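Local coordinates for protein DNA polymerase sliding clamp 2 (Thermococcus kodakarensis, PDB 3LX2) that probably serves as a ring-shaped sliding clamp, a homotrimer encircling DNA that tethers the replicative polymerase and other proteins to it, at residues D25-I36 and Y61-D72; S152-P161 and H191-V202. All blocks are in the same frame, centred on the assembly; numbering follows the deposited sequence.

Contact 1 (25-36 with 61-72) and contact 2 (152-161 with 191-202) occupy corresponding places in the two halves of the clamp subunit, on opposite sides of its centre, with their own centres 36 Å apart and nearest atoms about 18 Å apart. They share no element. Each pairs antiparallel strands, and both have as second strand (67-72, 196-201) an outermost strand of a sheet within the chain; both are partly buried, with an edge-to-face aromatic pair on the buried face. Their ends differ: contact 1 adds a tyrosine and a glutamate gripping the 32-35 turn, contact 2 a histidine edge and a valine opening a helix.

Contact 1: residues D25-I36 and Y61-D72; sequences DEAVFQVNMEGI and YSVESEEAIAFD
Six backbone hydrogen bonds join A27, F29 and V31 to F71, I69 and E67, each pair bonded in both directions. The shortest runs from F29 N to I69 O (2.6 Å), while the A27-F71 pair is the loosest at 3.3 Å from A27 N to F71 O. Strands 26-31 and 67-72 run antiparallel at 158°, with 67-72 outermost within this chain. They pair in the N-terminal half of the two-domain clamp fold, and 67-72 leads directly into helix 73-80, whose N-cap position D72 occupies.

Apolar contacts separate by face. On the buried side the edge of F71 points at the face of F29, centroids 5.5 Å apart and planes at 87°, and F71 has a further edge-to-face partner in F76. V31 divides its branches: CG1 meets V63 CG2, and CG2, anti to the carbonyl carbon, meets I69 CG1 at 3.9 Å. On the other face V28 lays CG1 against A68 CB and CG2 against A70 CB.

Side-chain polar bonds cluster at the turn. Y61 OH donates to N32 O over 2.7 Å, nearly end-on to the carbonyl; N32 O lies at the ring edge, in its plane. E66 OE2 takes the N-H of M33 at 2.9 Å on its anti side, 28° out of the carboxylate plane.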
# COMPACT_ATOMS: atom_id res chain seq x y z
N ASP A 25 -17.04 0.89 21.04
CA ASP A 25 -16.60 2.26 20.93
C ASP A 25 -15.69 2.58 22.12
O ASP A 25 -14.78 3.41 22.01
CB ASP A 25 -17.81 3.21 20.89
CG ASP A 25 -18.83 2.82 19.79
OD1 ASP A 25 -18.44 2.66 18.62
OD2 ASP A 25 -20.05 2.68 20.10
N GLU A 26 -15.95 1.90 23.23
CA GLU A 26 -15.34 2.18 24.50
C GLU A 26 -15.05 0.87 25.18
O GLU A 26 -15.79 -0.11 25.00
CB GLU A 26 -16.28 2.97 25.42
CG GLU A 26 -17.16 4.03 24.69
CD GLU A 26 -17.81 5.02 25.66
OE1 GLU A 26 -18.44 4.55 26.67
OE2 GLU A 26 -17.68 6.27 25.41
N ALA A 27 -13.97 0.82 25.97
CA ALA A 27 -13.76 -0.36 26.77
C ALA A 27 -13.48 -0.06 28.22
O ALA A 27 -12.81 0.91 28.56
CB ALA A 27 -12.69 -1.15 26.19
N VAL A 28 -14.03 -0.90 29.08
CA VAL A 28 -13.73 -0.87 30.48
C VAL A 28 -12.64 -1.87 30.88
O VAL A 28 -12.82 -3.08 30.80
CB VAL A 28 -15.01 -1.21 31.28
CG1 VAL A 28 -14.74 -1.16 32.81
CG2 VAL A 28 -16.18 -0.27 30.85
N PHE A 29 -11.54 -1.36 31.38
CA PHE A 29 -10.47 -2.23 31.81
C PHE A 29 -10.50 -2.38 33.31
O PHE A 29 -10.28 -1.43 34.05
CB PHE A 29 -9.13 -1.69 31.33
CG PHE A 29 -8.70 -2.22 29.98
CD1 PHE A 29 -9.56 -2.97 29.18
CD2 PHE A 29 -7.41 -1.98 29.50
CE1 PHE A 29 -9.17 -3.45 27.95
CE2 PHE A 29 -7.02 -2.46 28.25
CZ PHE A 29 -7.92 -3.21 27.49
N GLN A 30 -10.79 -3.57 33.79
CA GLN A 30 -10.60 -3.79 35.20
C GLN A 30 -9.13 -4.07 35.49
O GLN A 30 -8.59 -5.12 35.15
CB GLN A 30 -11.48 -4.91 35.74
CG GLN A 30 -11.36 -5.09 37.26
CD GLN A 30 -12.06 -3.97 38.04
OE1 GLN A 30 -13.20 -3.56 37.67
NE2 GLN A 30 -11.39 -3.45 39.09
N VAL A 31 -8.50 -3.10 36.13
CA VAL A 31 -7.12 -3.20 36.49
C VAL A 31 -6.98 -3.72 37.91
O VAL A 31 -7.22 -2.97 38.87
CB VAL A 31 -6.42 -1.85 36.41
CG1 VAL A 31 -4.97 -2.03 36.52
CG2 VAL A 31 -6.79 -1.13 35.15
N ASN A 32 -6.56 -4.98 38.04
CA ASN A 32 -6.36 -5.62 39.34
C ASN A 32 -4.92 -5.94 39.67
O ASN A 32 -4.03 -5.80 38.83
CB ASN A 32 -7.12 -6.93 39.40
CG ASN A 32 -8.54 -6.73 39.19
OD1 ASN A 32 -9.05 -5.64 39.50
ND2 ASN A 32 -9.22 -7.72 38.63
N MET A 33 -4.72 -6.40 40.91
CA MET A 33 -3.38 -6.71 41.39
C MET A 33 -2.82 -7.82 40.55
O MET A 33 -1.68 -7.77 40.18
CB MET A 33 -3.43 -7.14 42.84
CG MET A 33 -3.35 -6.00 43.83
SD MET A 33 -1.62 -5.87 44.30
CE MET A 33 -1.38 -7.52 45.01
N GLU A 34 -3.62 -8.81 40.21
CA GLU A 34 -3.06 -9.96 39.51
C GLU A 34 -3.15 -9.85 37.96
O GLU A 34 -2.60 -10.69 37.21
CB GLU A 34 -3.60 -11.30 40.12
CG GLU A 34 -5.12 -11.60 39.96
CD GLU A 34 -6.12 -10.67 40.76
OE1 GLU A 34 -5.72 -9.88 41.67
OE2 GLU A 34 -7.33 -10.76 40.44
N GLY A 35 -3.79 -8.77 37.50
CA GLY A 35 -3.81 -8.53 36.09
C GLY A 35 -4.92 -7.65 35.61
O GLY A 35 -5.56 -7.00 36.41
N ILE A 36 -5.09 -7.61 34.28
CA ILE A 36 -6.15 -6.81 33.61
C ILE A 36 -7.19 -7.75 33.00
O ILE A 36 -6.87 -8.86 32.48
CB ILE A 36 -5.56 -5.91 32.48
CG1 ILE A 36 -4.85 -4.67 33.03
CG2 ILE A 36 -6.64 -5.42 31.49
CD1 ILE A 36 -3.67 -4.24 32.14
N TYR A 61 4.92 -4.48 36.53
CA TYR A 61 3.53 -4.43 36.76
C TYR A 61 3.47 -3.96 38.15
O TYR A 61 4.11 -4.55 39.01
CB TYR A 61 2.95 -5.82 36.68
CG TYR A 61 1.45 -5.76 36.68
CD1 TYR A 61 0.76 -5.64 35.47
CD2 TYR A 61 0.71 -5.84 37.87
CE1 TYR A 61 -0.61 -5.59 35.44
CE2 TYR A 61 -0.66 -5.79 37.85
CZ TYR A 61 -1.32 -5.66 36.62
OH TYR A 61 -2.69 -5.59 36.53
N SER A 62 2.70 -2.90 38.39
CA SER A 62 2.51 -2.44 39.75
C SER A 62 1.26 -1.60 39.91
O SER A 62 1.15 -0.51 39.32
CB SER A 62 3.77 -1.73 40.29
OG SER A 62 3.41 -0.61 41.05
N VAL A 63 0.32 -2.13 40.72
CA VAL A 63 -0.97 -1.50 41.02
C VAL A 63 -1.21 -1.34 42.53
O VAL A 63 -0.90 -2.24 43.33
CB VAL A 63 -2.16 -2.35 40.49
CG1 VAL A 63 -3.50 -1.74 40.94
CG2 VAL A 63 -2.08 -2.56 38.96
N GLU A 64 -1.75 -0.19 42.91
CA GLU A 64 -2.09 0.03 44.32
C GLU A 64 -3.54 -0.35 44.58
O GLU A 64 -3.85 -1.52 44.77
CB GLU A 64 -1.79 1.46 44.70
CG GLU A 64 -0.48 1.86 44.13
CD GLU A 64 0.44 2.40 45.14
OE1 GLU A 64 0.02 3.35 45.85
OE2 GLU A 64 1.59 1.88 45.20
N SER A 65 -4.43 0.63 44.55
CA SER A 65 -5.83 0.31 44.55
C SER A 65 -6.28 -0.21 43.18
O SER A 65 -6.02 0.41 42.15
CB SER A 65 -6.66 1.53 44.94
OG SER A 65 -6.93 1.51 46.34
N GLU A 66 -6.96 -1.35 43.20
CA GLU A 66 -7.63 -1.91 42.06
C GLU A 66 -8.80 -1.07 41.66
O GLU A 66 -9.59 -0.68 42.50
CB GLU A 66 -8.17 -3.29 42.43
CG GLU A 66 -7.26 -4.09 43.36
CD GLU A 66 -7.58 -5.57 43.36
OE1 GLU A 66 -8.74 -5.92 43.73
OE2 GLU A 66 -6.67 -6.37 43.01
N GLU A 67 -8.93 -0.83 40.36
CA GLU A 67 -10.04 -0.08 39.82
C GLU A 67 -10.23 -0.32 38.33
O GLU A 67 -9.30 -0.74 37.61
CB GLU A 67 -9.86 1.42 40.09
CG GLU A 67 -8.70 2.06 39.36
CD GLU A 67 -8.91 3.57 39.16
OE1 GLU A 67 -8.00 4.35 39.54
OE2 GLU A 67 -9.98 3.98 38.61
N ALA A 68 -11.46 -0.05 37.89
CA ALA A 68 -11.85 -0.03 36.50
C ALA A 68 -11.61 1.32 35.89
O ALA A 68 -12.08 2.35 36.42
CB ALA A 68 -13.32 -0.36 36.38
N ILE A 69 -10.91 1.33 34.76
CA ILE A 69 -10.81 2.52 33.92
C ILE A 69 -11.52 2.29 32.60
O ILE A 69 -11.65 1.14 32.14
CB ILE A 69 -9.37 2.93 33.62
CG1 ILE A 69 -8.54 1.72 33.22
CG2 ILE A 69 -8.76 3.68 34.82
CD1 ILE A 69 -7.14 2.05 32.78
N ALA A 70 -11.95 3.37 31.97
CA ALA A 70 -12.71 3.28 30.76
C ALA A 70 -12.28 4.41 29.84
O ALA A 70 -12.01 5.52 30.29
CB ALA A 70 -14.23 3.38 31.09
N PHE A 71 -12.20 4.13 28.55
CA PHE A 71 -11.71 5.16 27.64
C PHE A 71 -12.11 4.87 26.21
O PHE A 71 -12.56 3.78 25.88
CB PHE A 71 -10.18 5.30 27.76
CG PHE A 71 -9.49 3.98 27.82
CD1 PHE A 71 -9.11 3.35 26.66
CD2 PHE A 71 -9.29 3.35 29.04
CE1 PHE A 71 -8.51 2.10 26.71
CE2 PHE A 71 -8.69 2.12 29.10
CZ PHE A 71 -8.29 1.50 27.93
N ASP A 72 -11.93 5.85 25.35
CA ASP A 72 -12.39 5.70 24.00
C ASP A 72 -11.43 4.79 23.19
O ASP A 72 -10.23 5.06 23.10
CB ASP A 72 -12.61 7.05 23.37
CG ASP A 72 -13.37 6.94 22.14
OD1 ASP A 72 -14.49 6.41 22.17
OD2 ASP A 72 -12.85 7.37 21.12

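Contact 2: residues S152-P161 and H191-V202; sequences SDSIYFMATP and HKMTKAKSAYGV
S152 O lies against V202 CG2 at the start of the pairing, and S152 OG accepts from S154 N in an ST turn. At D153 the backbones join: V202 N donates to D153 O (2.9 Å) from well above the carbonyl plane, 42° out of it. The D153 carboxylate and S154 OG are both bound by R247.

I155 exchanges backbone bonds with Y200, and its CB packs on V202 CG2 at 3.7 Å, the two side chains crossing at about a right angle close to A148 of the helix 138-151. Y156 lies on the opposite face of the sheet. With CG anti to the carbonyl carbon (chi1 -77°), its ring is laid over A199, whose CB sits 4.1 Å from the ring centroid in a CH-pi contact, while K197 CG approaches CD1.

F157 N bonds S198 O at 2.8 Å, nearly straight, and S198 N returns the bond. The F157 face receives the edge of Y200, centroids 5.6 Å apart and planes at 90°; Y200 OH is held by I226 O. M158 CA makes a CH...O contact with A196 O.

The pairing slackens at A159, whose N is a long 3.2 Å from the same A196 O; A159 O receives a weak, bent bond from H191 NE2. P161 CG then rests on H191 CB at 4.0 Å. Strand 196-201 passes at G201, the N-cap position, into helix 202-209, as part of the C-terminal domain of the PCNA clamp fold.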
# COMPACT_ATOMS: atom_id res chain seq x y z
N SER A 152 -21.19 -15.25 0.60
CA SER A 152 -22.28 -15.03 1.54
C SER A 152 -21.88 -14.15 2.69
O SER A 152 -20.72 -13.87 2.89
CB SER A 152 -22.74 -16.36 2.10
OG SER A 152 -23.75 -16.18 3.08
N ASP A 153 -22.85 -13.75 3.49
CA ASP A 153 -22.60 -13.01 4.71
C ASP A 153 -22.57 -13.98 5.90
O ASP A 153 -22.26 -13.59 7.03
CB ASP A 153 -23.67 -11.92 4.89
CG ASP A 153 -25.12 -12.47 4.66
OD1 ASP A 153 -25.52 -12.82 3.49
OD2 ASP A 153 -25.86 -12.55 5.68
N SER A 154 -22.83 -15.24 5.63
CA SER A 154 -22.91 -16.25 6.67
C SER A 154 -21.91 -17.32 6.37
O SER A 154 -21.66 -17.60 5.19
CB SER A 154 -24.28 -16.87 6.66
OG SER A 154 -25.14 -16.04 7.39
N ILE A 155 -21.32 -17.91 7.42
CA ILE A 155 -20.43 -19.03 7.24
C ILE A 155 -20.85 -20.17 8.14
O ILE A 155 -21.18 -19.95 9.32
CB ILE A 155 -18.88 -18.67 7.41
CG1 ILE A 155 -17.99 -19.88 7.11
CG2 ILE A 155 -18.56 -18.11 8.78
CD1 ILE A 155 -16.50 -19.58 6.92
N TYR A 156 -20.83 -21.37 7.58
CA TYR A 156 -21.20 -22.58 8.29
C TYR A 156 -19.97 -23.23 8.83
O TYR A 156 -18.98 -23.40 8.12
CB TYR A 156 -21.96 -23.57 7.38
CG TYR A 156 -23.40 -23.18 7.18
CD1 TYR A 156 -24.37 -23.60 8.08
CD2 TYR A 156 -23.79 -22.37 6.11
CE1 TYR A 156 -25.71 -23.25 7.94
CE2 TYR A 156 -25.13 -22.01 5.94
CZ TYR A 156 -26.08 -22.46 6.88
OH TYR A 156 -27.43 -22.13 6.78
N PHE A 157 -20.06 -23.58 10.11
CA PHE A 157 -19.05 -24.34 10.83
C PHE A 157 -19.68 -25.71 10.97
O PHE A 157 -20.77 -25.82 11.53
CB PHE A 157 -18.78 -23.71 12.22
CG PHE A 157 -17.73 -22.64 12.21
CD1 PHE A 157 -16.63 -22.72 13.07
CD2 PHE A 157 -17.83 -21.55 11.37
CE1 PHE A 157 -15.63 -21.76 13.07
CE2 PHE A 157 -16.84 -20.57 11.35
CZ PHE A 157 -15.74 -20.66 12.20
N MET A 158 -19.00 -26.74 10.49
CA MET A 158 -19.47 -28.12 10.63
C MET A 158 -18.35 -29.09 10.99
O MET A 158 -17.21 -28.96 10.52
CB MET A 158 -20.10 -28.65 9.34
CG MET A 158 -21.05 -27.70 8.57
SD MET A 158 -21.52 -28.48 6.98
CE MET A 158 -22.15 -30.07 7.58
N ALA A 159 -18.71 -30.10 11.78
CA ALA A 159 -17.78 -31.17 12.08
C ALA A 159 -18.39 -32.57 12.16
O ALA A 159 -19.52 -32.78 12.61
CB ALA A 159 -16.98 -30.85 13.35
N THR A 160 -17.61 -33.52 11.67
CA THR A 160 -17.67 -34.92 12.10
C THR A 160 -16.37 -35.08 12.93
O THR A 160 -15.67 -34.06 13.15
CB THR A 160 -17.66 -35.86 10.89
OG1 THR A 160 -16.34 -35.89 10.32
CG2 THR A 160 -18.69 -35.38 9.85
N PRO A 161 -16.05 -36.32 13.40
CA PRO A 161 -14.83 -36.54 14.18
C PRO A 161 -13.52 -36.55 13.38
O PRO A 161 -12.45 -36.40 13.97
CB PRO A 161 -15.07 -37.90 14.83
CG PRO A 161 -16.55 -38.06 14.84
CD PRO A 161 -16.94 -37.48 13.53
N HIS A 191 -14.79 -34.31 18.69
CA HIS A 191 -16.24 -34.28 18.58
C HIS A 191 -16.82 -35.13 19.71
O HIS A 191 -16.46 -36.30 19.85
CB HIS A 191 -16.70 -34.88 17.25
CG HIS A 191 -18.00 -34.32 16.75
ND1 HIS A 191 -19.10 -34.11 17.56
CD2 HIS A 191 -18.37 -33.91 15.51
CE1 HIS A 191 -20.08 -33.59 16.84
NE2 HIS A 191 -19.67 -33.47 15.59
N LYS A 192 -17.69 -34.52 20.51
CA LYS A 192 -18.50 -35.25 21.50
C LYS A 192 -19.86 -35.59 20.90
O LYS A 192 -20.91 -35.24 21.44
CB LYS A 192 -18.67 -34.45 22.80
CG LYS A 192 -18.08 -35.11 24.04
CD LYS A 192 -18.41 -34.31 25.29
CE LYS A 192 -17.57 -33.05 25.36
NZ LYS A 192 -18.15 -32.10 26.36
N MET A 193 -19.80 -36.28 19.76
CA MET A 193 -20.96 -36.78 19.01
C MET A 193 -20.52 -36.96 17.56
O MET A 193 -19.39 -37.38 17.29
CB MET A 193 -22.18 -35.86 19.12
CG MET A 193 -23.51 -36.51 18.73
SD MET A 193 -24.76 -35.22 18.46
CE MET A 193 -26.05 -36.12 17.55
N THR A 194 -21.41 -36.60 16.62
CA THR A 194 -21.23 -36.96 15.23
C THR A 194 -21.86 -36.01 14.18
O THR A 194 -21.37 -35.94 13.05
CB THR A 194 -21.61 -38.48 15.02
OG1 THR A 194 -20.42 -39.22 14.72
CG2 THR A 194 -22.69 -38.70 13.92
N LYS A 195 -22.91 -35.27 14.54
CA LYS A 195 -23.46 -34.27 13.60
C LYS A 195 -23.46 -32.91 14.28
O LYS A 195 -24.06 -32.77 15.35
CB LYS A 195 -24.89 -34.62 13.17
CG LYS A 195 -25.21 -36.13 12.96
CD LYS A 195 -26.49 -36.36 12.15
CE LYS A 195 -26.25 -36.21 10.64
NZ LYS A 195 -27.51 -36.23 9.83
N ALA A 196 -22.79 -31.92 13.68
CA ALA A 196 -22.69 -30.56 14.29
C ALA A 196 -22.64 -29.37 13.30
O ALA A 196 -21.70 -29.25 12.53
CB ALA A 196 -21.50 -30.50 15.25
N LYS A 197 -23.63 -28.48 13.38
CA LYS A 197 -23.79 -27.44 12.35
C LYS A 197 -24.36 -26.09 12.85
O LYS A 197 -25.46 -26.02 13.40
CB LYS A 197 -24.63 -27.98 11.17
CG LYS A 197 -24.93 -26.96 10.08
CD LYS A 197 -26.19 -27.27 9.24
CE LYS A 197 -25.89 -28.19 8.05
NZ LYS A 197 -26.69 -27.87 6.81
N SER A 198 -23.61 -25.00 12.61
CA SER A 198 -24.12 -23.65 12.86
C SER A 198 -23.58 -22.58 11.88
O SER A 198 -22.57 -22.80 11.18
CB SER A 198 -23.81 -23.25 14.29
OG SER A 198 -24.09 -21.87 14.47
N ALA A 199 -24.25 -21.43 11.88
CA ALA A 199 -23.88 -20.31 11.05
C ALA A 199 -23.61 -19.04 11.84
O ALA A 199 -24.40 -18.64 12.72
CB ALA A 199 -24.96 -20.03 10.00
N TYR A 200 -22.54 -18.36 11.44
CA TYR A 200 -22.15 -17.12 12.07
C TYR A 200 -21.85 -16.10 10.99
O TYR A 200 -21.69 -16.45 9.78
CB TYR A 200 -20.94 -17.35 13.00
CG TYR A 200 -21.14 -18.54 13.89
CD1 TYR A 200 -21.84 -18.41 15.07
CD2 TYR A 200 -20.69 -19.80 13.54
CE1 TYR A 200 -22.07 -19.50 15.88
CE2 TYR A 200 -20.92 -20.92 14.35
CZ TYR A 200 -21.61 -20.74 15.52
OH TYR A 200 -21.87 -21.79 16.37
N GLY A 201 -21.80 -14.85 11.41
CA GLY A 201 -21.64 -13.77 10.48
C GLY A 201 -20.20 -13.64 10.06
O GLY A 201 -19.33 -13.39 10.88
N VAL A 202 -19.94 -13.83 8.77
CA VAL A 202 -18.61 -13.64 8.23
C VAL A 202 -17.89 -12.37 8.70
O VAL A 202 -16.66 -12.39 9.02
CB VAL A 202 -18.69 -13.70 6.70
CG1 VAL A 202 -17.45 -13.14 6.03
CG2 VAL A 202 -18.90 -15.14 6.30